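Local atomic coordinates of nitroreductase (Bacteroides fragilis NCTC 9343, PDB entry 3EK3), a protein that binds flavin mononucleotide and probably uses it to pass electrons between NADH or NADPH and nitrogen-containing substrates. Residues N56-K59 with L60-N64; E65-K68 with G69-K73; C89-Y92 with H93-T96; N135-G138 with T139-D142. All coordinates share one frame; numbering follows the deposited sequence.

Interaction 1: N56-K59 with L60-N64; sequences NTVK and LEELN
Leu60 N reaches back to Asn56 O over 3.0 Å and closes the first turn of helix 57-72, a bond that runs nearly along the C=O axis. The side chain folds over the same acceptor: CG of Leu60 lies 3.4 Å from Asn56 O, and the side chain packs on Leu97 of strand 96-102. One residue on, Glu61 N bonds to Thr57 O, and the side chains of this pair run alongside each other in the same direction. CG2 of Thr57, anti to the backbone N, is the branch that touches, 3.6 Å from Glu61 OE2. Glu62 N takes Val58 O, while its extended chain passes CG1 of Val58 at 4.3 Å from CD and carries OE1 to the hydroxyl of Tyr149. Leu63 N, bonded to Lys59 O at 3.0 Å, continues the i to i+4 series, and its side chain turns to Ile99 and Tyr149. The helix begins at Asn56, whose OD1 accepts from Lys59 N at 3.3 Å, the donor tilted 32° from the carbonyl plane, while ND2 is hydrogen-bonded to O of Glu190 of the second subunit. Such a side-chain bond to the backbone N three residues on is the classic asparagine N-cap of an alpha-helix.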
loop_
_atom_site.group_PDB
_atom_site.type_symbol
_atom_site.label_atom_id
_atom_site.label_comp_id
_atom_site.label_asym_id
_atom_site.label_seq_id
_atom_site.Cartn_x
_atom_site.Cartn_y
_atom_site.Cartn_z
ATOM N N ASN A 56 -23.208 -2.991 -8.712
ATOM C CA ASN A 56 -24.400 -2.734 -9.491
ATOM C C ASN A 56 -24.004 -1.909 -10.717
ATOM O O ASN A 56 -23.497 -0.802 -10.595
ATOM C CB ASN A 56 -25.370 -1.975 -8.588
ATOM C CG ASN A 56 -26.716 -1.765 -9.216
ATOM O OD1 ASN A 56 -26.832 -1.116 -10.241
ATOM N ND2 ASN A 56 -27.743 -2.332 -8.605
ATOM N N THR A 57 -24.214 -2.465 -11.900
ATOM C CA THR A 57 -23.781 -1.823 -13.136
ATOM C C THR A 57 -24.395 -0.469 -13.339
ATOM O O THR A 57 -23.683 0.454 -13.740
ATOM C CB THR A 57 -24.054 -2.718 -14.339
ATOM O OG1 THR A 57 -23.240 -3.887 -14.205
ATOM C CG2 THR A 57 -23.687 -2.033 -15.643
ATOM N N VAL A 58 -25.679 -0.314 -13.010
ATOM C CA VAL A 58 -26.345 0.991 -13.162
ATOM C C VAL A 58 -25.674 2.036 -12.296
ATOM O O VAL A 58 -25.401 3.140 -12.750
ATOM C CB VAL A 58 -27.857 0.949 -12.807
ATOM C CG1 VAL A 58 -28.435 2.358 -12.808
ATOM C CG2 VAL A 58 -28.621 0.075 -13.770
ATOM N N LYS A 59 -25.422 1.712 -11.038
ATOM C CA LYS A 59 -24.802 2.689 -10.133
ATOM C C LYS A 59 -23.361 2.997 -10.546
ATOM O O LYS A 59 -22.905 4.130 -10.432
ATOM C CB LYS A 59 -24.832 2.193 -8.693
ATOM C CG LYS A 59 -26.221 1.914 -8.164
ATOM C CD LYS A 59 -26.165 1.505 -6.703
ATOM C CE LYS A 59 -27.420 0.753 -6.254
ATOM N NZ LYS A 59 -28.756 1.399 -6.412
ATOM N N LEU A 60 -22.640 1.997 -11.026
ATOM C CA LEU A 60 -21.266 2.255 -11.498
ATOM C C LEU A 60 -21.258 3.260 -12.663
ATOM O O LEU A 60 -20.460 4.171 -12.698
ATOM C CB LEU A 60 -20.582 0.967 -11.881
ATOM C CG LEU A 60 -20.229 0.101 -10.692
ATOM C CD1 LEU A 60 -19.835 -1.317 -11.216
ATOM C CD2 LEU A 60 -19.179 0.760 -9.768
ATOM N N GLU A 61 -22.186 3.075 -13.595
ATOM C CA GLU A 61 -22.305 3.960 -14.727
ATOM C C GLU A 61 -22.666 5.374 -14.291
ATOM O O GLU A 61 -22.105 6.342 -14.782
ATOM C CB GLU A 61 -23.300 3.376 -15.740
ATOM C CG GLU A 61 -22.780 2.071 -16.345
ATOM C CD GLU A 61 -23.626 1.536 -17.494
ATOM O OE1 GLU A 61 -24.741 2.077 -17.737
ATOM O OE2 GLU A 61 -23.154 0.563 -18.149
ATOM N N GLU A 62 -23.596 5.508 -13.345
ATOM C CA GLU A 62 -23.963 6.819 -12.829
ATOM C C GLU A 62 -22.782 7.539 -12.145
ATOM O O GLU A 62 -22.595 8.750 -12.309
ATOM C CB GLU A 62 -25.154 6.698 -11.850
ATOM C CG GLU A 62 -26.468 6.347 -12.529
ATOM C CD GLU A 62 -27.679 6.386 -11.596
ATOM O OE1 GLU A 62 -27.513 6.237 -10.364
ATOM O OE2 GLU A 62 -28.797 6.658 -12.105
ATOM N N LEU A 63 -22.034 6.796 -11.349
ATOM C CA LEU A 63 -20.858 7.330 -10.665
ATOM C C LEU A 63 -19.813 7.801 -11.683
ATOM O O LEU A 63 -19.263 8.898 -11.575
ATOM C CB LEU A 63 -20.274 6.259 -9.763
ATOM C CG LEU A 63 -18.976 6.592 -9.038
ATOM C CD1 LEU A 63 -19.156 7.828 -8.188
ATOM C CD2 LEU A 63 -18.500 5.389 -8.165
ATOM N N ASN A 64 -19.590 6.987 -12.707
ATOM C CA ASN A 64 -18.689 7.375 -13.791
ATOM C C ASN A 64 -19.155 8.650 -14.490
ATOM O O ASN A 64 -18.332 9.521 -14.790
ATOM C CB ASN A 64 -18.491 6.202 -14.763
ATOM C CG ASN A 64 -17.476 6.507 -15.849
ATOM O OD1 ASN A 64 -16.275 6.596 -15.573
ATOM N ND2 ASN A 64 -17.949 6.690 -17.070
#

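Interaction 2: E65-K68 with G69-K73; sequences ERIK and GAFAK
The ring of Phe71 meets Ile67 one helical turn earlier, the two side chains lying side by side and pointing the same way. CG2 of Ile67 is the branch that touches, 3.6 Å from Phe71 CE2, with CZ slightly farther off. Ile67 O and Lys68 CA approach the ring obliquely, and Ile67 O lies 3.5 Å from Phe71 CG. With CG of Phe71 anti to its own carbonyl carbon (chi1 -72°), the ring is turned back towards Ile67. The oxygen of Ile67 is also taken by Phe71 N in a 2.9 Å bond that is almost straight, 177° at the hydrogen.

The same i to i+4 pattern joins Gly69 N to Glu65 O, Ala70 N to Arg66 O and Ala72 N to Lys68 O. Within residues 65-68, Lys68 bends at chi3 (37°) to bring NZ within 2.9 Å of Glu65 OE2, a salt bridge on the syn side of the carboxylate. The ammonium group has a second partner in Ser85 O, which ties this flank of the helix to the chain following helix 77-83.

Elsewhere the helix is covered by its neighbours. Leu79 and Arg82 of helix 77-83 pack on Phe71, and Val146 of helix 144-153 touches Ala70. From the loop between strand 130-134 and helix 144-153, Leu137 lies on Ile67, while Thr140 lies on Ala70 and Phe71.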
loop_
_atom_site.group_PDB
_atom_site.type_symbol
_atom_site.label_atom_id
_atom_site.label_comp_id
_atom_site.label_asym_id
_atom_site.label_seq_id
_atom_site.Cartn_x
_atom_site.Cartn_y
_atom_site.Cartn_z
ATOM N N GLU A 65 -20.472 8.817 -14.703
ATOM C CA GLU A 65 -20.992 10.074 -15.257
ATOM C C GLU A 65 -20.682 11.265 -14.387
ATOM O O GLU A 65 -20.376 12.339 -14.894
ATOM C CB GLU A 65 -22.507 10.012 -15.450
ATOM C CG GLU A 65 -22.927 9.271 -16.673
ATOM C CD GLU A 65 -22.227 9.779 -17.935
ATOM O OE1 GLU A 65 -22.348 10.977 -18.274
ATOM O OE2 GLU A 65 -21.551 8.966 -18.565
ATOM N N ARG A 66 -20.780 11.103 -13.071
ATOM C CA ARG A 66 -20.485 12.183 -12.129
ATOM C C ARG A 66 -18.996 12.528 -12.165
ATOM O O ARG A 66 -18.609 13.690 -12.134
ATOM C CB ARG A 66 -20.894 11.780 -10.697
ATOM C CG ARG A 66 -22.376 11.400 -10.513
ATOM C CD ARG A 66 -23.291 12.420 -11.167
ATOM N NE ARG A 66 -24.710 12.166 -10.905
ATOM C CZ ARG A 66 -25.475 11.271 -11.537
ATOM N NH1 ARG A 66 -24.990 10.467 -12.476
ATOM N NH2 ARG A 66 -26.757 11.179 -11.213
ATOM N N ILE A 67 -18.161 11.502 -12.237
ATOM C CA ILE A 67 -16.707 11.698 -12.336
ATOM C C ILE A 67 -16.374 12.435 -13.640
ATOM O O ILE A 67 -15.618 13.418 -13.636
ATOM C CB ILE A 67 -16.008 10.339 -12.244
ATOM C CG1 ILE A 67 -16.104 9.821 -10.813
ATOM C CG2 ILE A 67 -14.510 10.422 -12.679
ATOM C CD1 ILE A 67 -15.703 8.341 -10.715
ATOM N N LYS A 68 -16.994 12.015 -14.750
ATOM C CA LYS A 68 -16.880 12.761 -16.012
ATOM C C LYS A 68 -17.337 14.203 -15.854
ATOM O O LYS A 68 -16.692 15.141 -16.352
ATOM C CB LYS A 68 -17.655 12.041 -17.135
ATOM C CG LYS A 68 -16.981 10.757 -17.595
ATOM C CD LYS A 68 -17.824 9.928 -18.562
ATOM C CE LYS A 68 -18.618 10.751 -19.541
ATOM N NZ LYS A 68 -19.501 9.894 -20.423
ATOM N N GLY A 69 -18.453 14.405 -15.144
ATOM C CA GLY A 69 -18.937 15.760 -14.915
ATOM C C GLY A 69 -17.946 16.660 -14.192
ATOM O O GLY A 69 -17.836 17.875 -14.534
ATOM N N ALA A 70 -17.255 16.092 -13.198
ATOM C CA ALA A 70 -16.191 16.789 -12.462
ATOM C C ALA A 70 -15.032 17.120 -13.409
ATOM O O ALA A 70 -14.571 18.258 -13.495
ATOM C CB ALA A 70 -15.701 15.926 -11.277
ATOM N N PHE A 71 -14.581 16.111 -14.144
ATOM C CA PHE A 71 -13.539 16.313 -15.170
ATOM C C PHE A 71 -13.903 17.358 -16.221
ATOM O O PHE A 71 -13.027 18.117 -16.663
ATOM C CB PHE A 71 -13.196 14.984 -15.855
ATOM C CG PHE A 71 -12.438 14.024 -15.024
ATOM C CD1 PHE A 71 -11.670 14.418 -13.938
ATOM C CD2 PHE A 71 -12.440 12.675 -15.354
ATOM C CE1 PHE A 71 -10.957 13.483 -13.193
ATOM C CE2 PHE A 71 -11.729 11.759 -14.624
ATOM C CZ PHE A 71 -10.986 12.153 -13.544
ATOM N N ALA A 72 -15.172 17.415 -16.639
ATOM C CA ALA A 72 -15.602 18.414 -17.618
ATOM C C ALA A 72 -15.343 19.836 -17.102
ATOM O O ALA A 72 -15.145 20.758 -17.886
ATOM C CB ALA A 72 -17.094 18.227 -18.000
ATOM N N LYS A 73 -15.341 20.002 -15.781
ATOM C CA LYS A 73 -15.062 21.295 -15.144
ATOM C C LYS A 73 -13.573 21.656 -15.109
ATOM O O LYS A 73 -13.221 22.800 -14.825
ATOM C CB LYS A 73 -15.591 21.302 -13.704
ATOM C CG LYS A 73 -17.086 21.127 -13.579
ATOM C CD LYS A 73 -17.503 20.924 -12.144
ATOM C CE LYS A 73 -18.963 20.527 -12.057
ATOM N NZ LYS A 73 -19.381 20.104 -10.701
#

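Interaction 3: C89-Y92 with H93-T96; sequences CCYY and HAPT. With FMN (flavin mononucleotide), chain B.
Cys89 puts its sulfur over the imidazole of His93 and also accepts a hydrogen bond from that residue's backbone, an unusual double use of one thiol. SG stands 3.8 Å from the centroid of the His93 ring, only 10° off the ring normal, and lies 3.5 Å from His93 N. Two overlapping beta turns make this possible: a type I turn from Cys89 to Tyr92 and a type I' turn from Tyr91 to Ala94, with Tyr92 and His93 both in left-handed backbone conformation. CB of Cys89 adds a CH-pi contact to the same face of the imidazole. The sulfur is carried there by a first torsion of -179°, which sets SG anti to the Cys89 backbone N, and it also sits over the rim of one face of the Tyr91 ring. The second turn is closed by Ala94 N, 3.1 Å from Tyr91 O, with the donor standing above the carbonyl plane. Beside it, Ala94 O lies at the edge of the Tyr91 ring, 3.5 Å from CD2, while that ring packs on Leu60 and Asn64 of helix 57-72. Tyr92 leaves the double turn in another direction, into the flavin pocket beside Arg18, where its OH donates to O2 of FMN at 2.6 Å.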
loop_
_atom_site.group_PDB
_atom_site.type_symbol
_atom_site.label_atom_id
_atom_site.label_comp_id
_atom_site.label_asym_id
_atom_site.label_seq_id
_atom_site.Cartn_x
_atom_site.Cartn_y
_atom_site.Cartn_z
ATOM N N CYS A 89 -14.734 5.221 -19.526
ATOM C CA CYS A 89 -15.184 4.552 -18.312
ATOM C C CYS A 89 -13.960 4.288 -17.456
ATOM O O CYS A 89 -13.115 3.468 -17.808
ATOM C CB CYS A 89 -15.875 3.236 -18.632
ATOM S SG CYS A 89 -16.463 2.395 -17.203
ATOM N N CYS A 90 -13.849 5.003 -16.339
ATOM C CA CYS A 90 -12.662 4.920 -15.514
ATOM C C CYS A 90 -12.429 3.523 -14.961
ATOM O O CYS A 90 -11.284 3.164 -14.721
ATOM C CB CYS A 90 -12.676 5.959 -14.389
ATOM S SG CYS A 90 -13.948 5.738 -13.110
ATOM N N TYR A 91 -13.480 2.725 -14.797
ATOM C CA TYR A 91 -13.328 1.384 -14.213
ATOM C C TYR A 91 -13.392 0.269 -15.251
ATOM O O TYR A 91 -13.483 -0.916 -14.921
ATOM C CB TYR A 91 -14.342 1.135 -13.061
ATOM C CG TYR A 91 -15.770 1.195 -13.515
ATOM C CD1 TYR A 91 -16.423 2.399 -13.615
ATOM C CD2 TYR A 91 -16.442 0.071 -13.925
ATOM C CE1 TYR A 91 -17.695 2.482 -14.087
ATOM C CE2 TYR A 91 -17.721 0.142 -14.394
ATOM C CZ TYR A 91 -18.355 1.360 -14.476
ATOM O OH TYR A 91 -19.647 1.491 -14.971
ATOM N N TYR A 92 -13.300 0.634 -16.527
ATOM C CA TYR A 92 -13.176 -0.343 -17.606
ATOM C C TYR A 92 -14.310 -1.370 -17.692
ATOM O O TYR A 92 -14.093 -2.472 -18.146
ATOM C CB TYR A 92 -11.818 -1.059 -17.519
ATOM C CG TYR A 92 -10.667 -0.084 -17.422
ATOM C CD1 TYR A 92 -10.369 0.762 -18.463
ATOM C CD2 TYR A 92 -9.893 -0.022 -16.287
ATOM C CE1 TYR A 92 -9.299 1.674 -18.392
ATOM C CE2 TYR A 92 -8.837 0.878 -16.180
ATOM C CZ TYR A 92 -8.548 1.729 -17.231
ATOM O OH TYR A 92 -7.485 2.618 -17.132
ATOM N N HIS A 93 -15.510 -0.994 -17.269
ATOM C CA HIS A 93 -16.673 -1.864 -17.290
ATOM C C HIS A 93 -16.491 -3.138 -16.483
ATOM O O HIS A 93 -17.189 -4.142 -16.710
ATOM C CB HIS A 93 -17.097 -2.135 -18.733
ATOM C CG HIS A 93 -17.451 -0.892 -19.474
ATOM N ND1 HIS A 93 -18.587 -0.168 -19.187
ATOM C CD2 HIS A 93 -16.804 -0.216 -20.452
ATOM C CE1 HIS A 93 -18.637 0.890 -19.975
ATOM N NE2 HIS A 93 -17.568 0.884 -20.750
ATOM N N ALA A 94 -15.599 -3.087 -15.486
ATOM C CA ALA A 94 -15.533 -4.127 -14.473
ATOM C C ALA A 94 -16.912 -4.251 -13.781
ATOM O O ALA A 94 -17.612 -3.261 -13.598
ATOM C CB ALA A 94 -14.427 -3.814 -13.454
ATOM N N PRO A 95 -17.334 -5.487 -13.437
ATOM C CA PRO A 95 -18.647 -5.648 -12.786
ATOM C C PRO A 95 -18.730 -5.184 -11.321
ATOM O O PRO A 95 -19.840 -4.991 -10.788
ATOM C CB PRO A 95 -18.877 -7.160 -12.907
ATOM C CG PRO A 95 -17.553 -7.724 -12.881
ATOM C CD PRO A 95 -16.703 -6.788 -13.684
ATOM N N THR A 96 -17.567 -5.005 -10.688
ATOM C CA THR A 96 -17.429 -4.587 -9.280
ATOM C C THR A 96 -16.317 -3.539 -9.164
ATOM O O THR A 96 -15.258 -3.665 -9.776
ATOM C CB THR A 96 -17.165 -5.787 -8.332
ATOM O OG1 THR A 96 -18.354 -6.577 -8.247
ATOM C CG2 THR A 96 -16.782 -5.333 -6.895
HETATM N N1 FMN B . -4.279 2.064 -13.617
HETATM C C2 FMN B . -5.372 2.567 -14.285
HETATM O O2 FMN B . -5.780 2.022 -15.315
HETATM N N3 FMN B . -6.020 3.706 -13.857
HETATM C C4 FMN B . -5.577 4.354 -12.755
HETATM O O4 FMN B . -6.316 5.235 -12.284
HETATM C C4A FMN B . -4.476 3.838 -12.060
HETATM N N5 FMN B . -4.026 4.470 -10.929
HETATM C C5A FMN B . -2.965 3.975 -10.198
HETATM C C6 FMN B . -2.568 4.631 -9.033
HETATM C C7 FMN B . -1.524 4.133 -8.255
HETATM C C7M FMN B . -1.224 4.725 -6.878
HETATM C C8 FMN B . -0.904 2.939 -8.644
HETATM C C8M FMN B . -0.131 2.150 -7.614
HETATM C C9 FMN B . -1.310 2.284 -9.812
HETATM C C9A FMN B . -2.343 2.786 -10.597
HETATM N N10 FMN B . -2.763 2.160 -11.784
HETATM C C10 FMN B . -3.843 2.658 -12.474
HETATM C "C1'" FMN B . -2.128 0.872 -12.248
HETATM C "C2'" FMN B . -0.725 1.139 -12.806
HETATM O "O2'" FMN B . -0.816 1.737 -14.087
HETATM C "C3'" FMN B . -0.020 -0.200 -12.932
HETATM O "O3'" FMN B . 0.232 -0.680 -11.630
HETATM C "C4'" FMN B . 1.333 -0.091 -13.663
HETATM O "O4'" FMN B . 1.131 0.238 -15.032
HETATM C "C5'" FMN B . 2.112 -1.401 -13.567
HETATM O "O5'" FMN B . 1.395 -2.447 -14.209
HETATM P P FMN B . 0.978 -3.810 -13.438
HETATM O O1P FMN B . 2.189 -4.342 -12.778
HETATM O O2P FMN B . 0.290 -4.741 -14.453
HETATM O O3P FMN B . 0.040 -3.451 -12.313
#

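Interaction 4: N135-G138 with T139-D142; sequences NQLG and TTCD. With FMN (flavin mononucleotide), chain B.
Thr140 OG1 supplies the side-chain hydrogen bond of this turn, donating to Gln136 O over 2.7 Å. Its first torsion of 64° places OG1 between the Thr140 backbone N and carbonyl carbon, facing the Gln136 peptide, with the donor tilted 19° from the carbonyl plane. Backbone bonds converge on one further acceptor: Leu137 O takes Cys141 N at 2.9 Å and, more weakly, Thr140 N. Asn135 to Gly138 form a type I beta turn, closed directly by Gly138 N bonding to Asn135 O at 3.2 Å. A water donates to Asn135 O at 2.7 Å and accepts from Thr139 N, linking the turn to the residue just past it.

The loop after strand 130-134 is part of the FMN site of the nitroreductase fold. O4 of FMN is gripped twice, by Asn135 N at 2.8 Å and by Gln136 NE2 at 2.9 Å; the Gln136 chain bends at chi2 (64°) to present that amide. Two donors at one carbonyl would probably help draw electron density towards O4. CB of Asn135 also lies 3.5 Å from N5 of FMN.

Side-chain packing is lighter. The side chains of Leu137 and Thr140 cross at about a right angle, CD2 of Leu137 passing 3.6 Å from Thr140 OG1. Beyond them, Leu137 and Cys141 both reach Leu150 and Val161, while Trp107 of the second subunit packs on Asn135 and Thr139.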
loop_
_atom_site.group_PDB
_atom_site.type_symbol
_atom_site.label_atom_id
_atom_site.label_comp_id
_atom_site.label_asym_id
_atom_site.label_seq_id
_atom_site.Cartn_x
_atom_site.Cartn_y
_atom_site.Cartn_z
ATOM N N ASN A 135 -7.942 5.299 -9.958
ATOM C CA ASN A 135 -7.547 6.481 -9.159
ATOM C C ASN A 135 -8.416 7.708 -9.333
ATOM O O ASN A 135 -8.155 8.717 -8.707
ATOM C CB ASN A 135 -6.093 6.835 -9.472
ATOM C CG ASN A 135 -5.339 7.414 -8.270
ATOM O OD1 ASN A 135 -5.564 7.010 -7.127
ATOM N ND2 ASN A 135 -4.412 8.312 -8.545
ATOM N N GLN A 136 -9.459 7.645 -10.156
ATOM C CA GLN A 136 -10.139 8.868 -10.582
ATOM C C GLN A 136 -11.012 9.510 -9.510
ATOM O O GLN A 136 -11.386 10.679 -9.656
ATOM C CB GLN A 136 -10.941 8.644 -11.869
ATOM C CG GLN A 136 -10.055 8.532 -13.070
ATOM C CD GLN A 136 -9.148 7.334 -13.016
ATOM O OE1 GLN A 136 -9.611 6.205 -12.830
ATOM N NE2 GLN A 136 -7.828 7.555 -13.216
ATOM N N LEU A 137 -11.297 8.807 -8.417
ATOM C CA LEU A 137 -12.041 9.473 -7.304
ATOM C C LEU A 137 -11.138 10.280 -6.335
ATOM O O LEU A 137 -11.634 11.044 -5.534
ATOM C CB LEU A 137 -12.891 8.453 -6.544
ATOM C CG LEU A 137 -14.227 8.079 -7.209
ATOM C CD1 LEU A 137 -14.891 6.860 -6.531
ATOM C CD2 LEU A 137 -15.162 9.280 -7.222
ATOM N N GLY A 138 -9.816 10.138 -6.394
ATOM C CA GLY A 138 -8.961 10.932 -5.496
ATOM C C GLY A 138 -9.134 12.422 -5.631
ATOM O O GLY A 138 -9.222 13.133 -4.622
ATOM N N THR A 139 -9.139 12.924 -6.858
ATOM C CA THR A 139 -9.218 14.379 -7.079
ATOM C C THR A 139 -10.646 14.850 -7.349
ATOM O O THR A 139 -10.907 16.080 -7.406
ATOM C CB THR A 139 -8.365 14.811 -8.251
ATOM O OG1 THR A 139 -8.803 14.106 -9.404
ATOM C CG2 THR A 139 -6.895 14.535 -7.980
ATOM N N THR A 140 -11.574 13.916 -7.456
ATOM C CA THR A 140 -12.968 14.250 -7.761
ATOM C C THR A 140 -13.968 13.999 -6.620
ATOM O O THR A 140 -15.121 14.436 -6.717
ATOM C CB THR A 140 -13.494 13.502 -9.033
ATOM O OG1 THR A 140 -13.500 12.074 -8.811
ATOM C CG2 THR A 140 -12.713 13.899 -10.285
ATOM N N CYS A 141 -13.556 13.281 -5.569
ATOM C CA CYS A 141 -14.484 12.903 -4.501
ATOM C C CYS A 141 -15.159 14.067 -3.757
ATOM O O CYS A 141 -16.203 13.864 -3.154
ATOM C CB CYS A 141 -13.834 11.926 -3.508
ATOM S SG CYS A 141 -12.435 12.601 -2.553
ATOM N N ASP A 142 -14.580 15.261 -3.807
ATOM C CA ASP A 142 -15.196 16.424 -3.196
ATOM C C ASP A 142 -15.956 17.288 -4.185
ATOM O O ASP A 142 -16.529 18.314 -3.798
ATOM C CB ASP A 142 -14.154 17.247 -2.439
ATOM C CG ASP A 142 -13.707 16.568 -1.135
ATOM O OD1 ASP A 142 -14.463 15.724 -0.598
ATOM O OD2 ASP A 142 -12.608 16.881 -0.646
HETATM N N1 FMN B . -4.279 2.064 -13.617
HETATM C C2 FMN B . -5.372 2.567 -14.285
HETATM O O2 FMN B . -5.780 2.022 -15.315
HETATM N N3 FMN B . -6.020 3.706 -13.857
HETATM C C4 FMN B . -5.577 4.354 -12.755
HETATM O O4 FMN B . -6.316 5.235 -12.284
HETATM C C4A FMN B . -4.476 3.838 -12.060
HETATM N N5 FMN B . -4.026 4.470 -10.929
HETATM C C5A FMN B . -2.965 3.975 -10.198
HETATM C C6 FMN B . -2.568 4.631 -9.033
HETATM C C7 FMN B . -1.524 4.133 -8.255
HETATM C C7M FMN B . -1.224 4.725 -6.878
HETATM C C8 FMN B . -0.904 2.939 -8.644
HETATM C C8M FMN B . -0.131 2.150 -7.614
HETATM C C9 FMN B . -1.310 2.284 -9.812
HETATM C C9A FMN B . -2.343 2.786 -10.597
HETATM N N10 FMN B . -2.763 2.160 -11.784
HETATM C C10 FMN B . -3.843 2.658 -12.474
HETATM C "C1'" FMN B . -2.128 0.872 -12.248
HETATM C "C2'" FMN B . -0.725 1.139 -12.806
HETATM O "O2'" FMN B . -0.816 1.737 -14.087
HETATM C "C3'" FMN B . -0.020 -0.200 -12.932
HETATM O "O3'" FMN B . 0.232 -0.680 -11.630
HETATM C "C4'" FMN B . 1.333 -0.091 -13.663
HETATM O "O4'" FMN B . 1.131 0.238 -15.032
HETATM C "C5'" FMN B . 2.112 -1.401 -13.567
HETATM O "O5'" FMN B . 1.395 -2.447 -14.209
HETATM P P FMN B . 0.978 -3.810 -13.438
HETATM O O1P FMN B . 2.189 -4.342 -12.778
HETATM O O2P FMN B . 0.290 -4.741 -14.453
HETATM O O3P FMN B . 0.040 -3.451 -12.313
HETATM O O HOH W 1 -7.699 11.327 -8.916
#

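Along the chain the four contacts come in series. Interactions 1 and 2 occupy successive parts of helix 57-72, their centres about 14 Å apart, while interactions 3 and 4 lie in loops next to sheet strands: the loop of interaction 3 leads into strand 96-102, and that of interaction 4 follows strand 130-134. The helix packs against both. Asn64 OD1 probably bonds to Cys90 N, joining interactions 1 and 3, whose centres lie about 9 Å apart; side-chain packing between the helix and residues 135-142 joins interactions 2 and 4 at about 10 Å. The helix thus backs two loops that bond O2 and O4 of the flavin's pyrimidine ring.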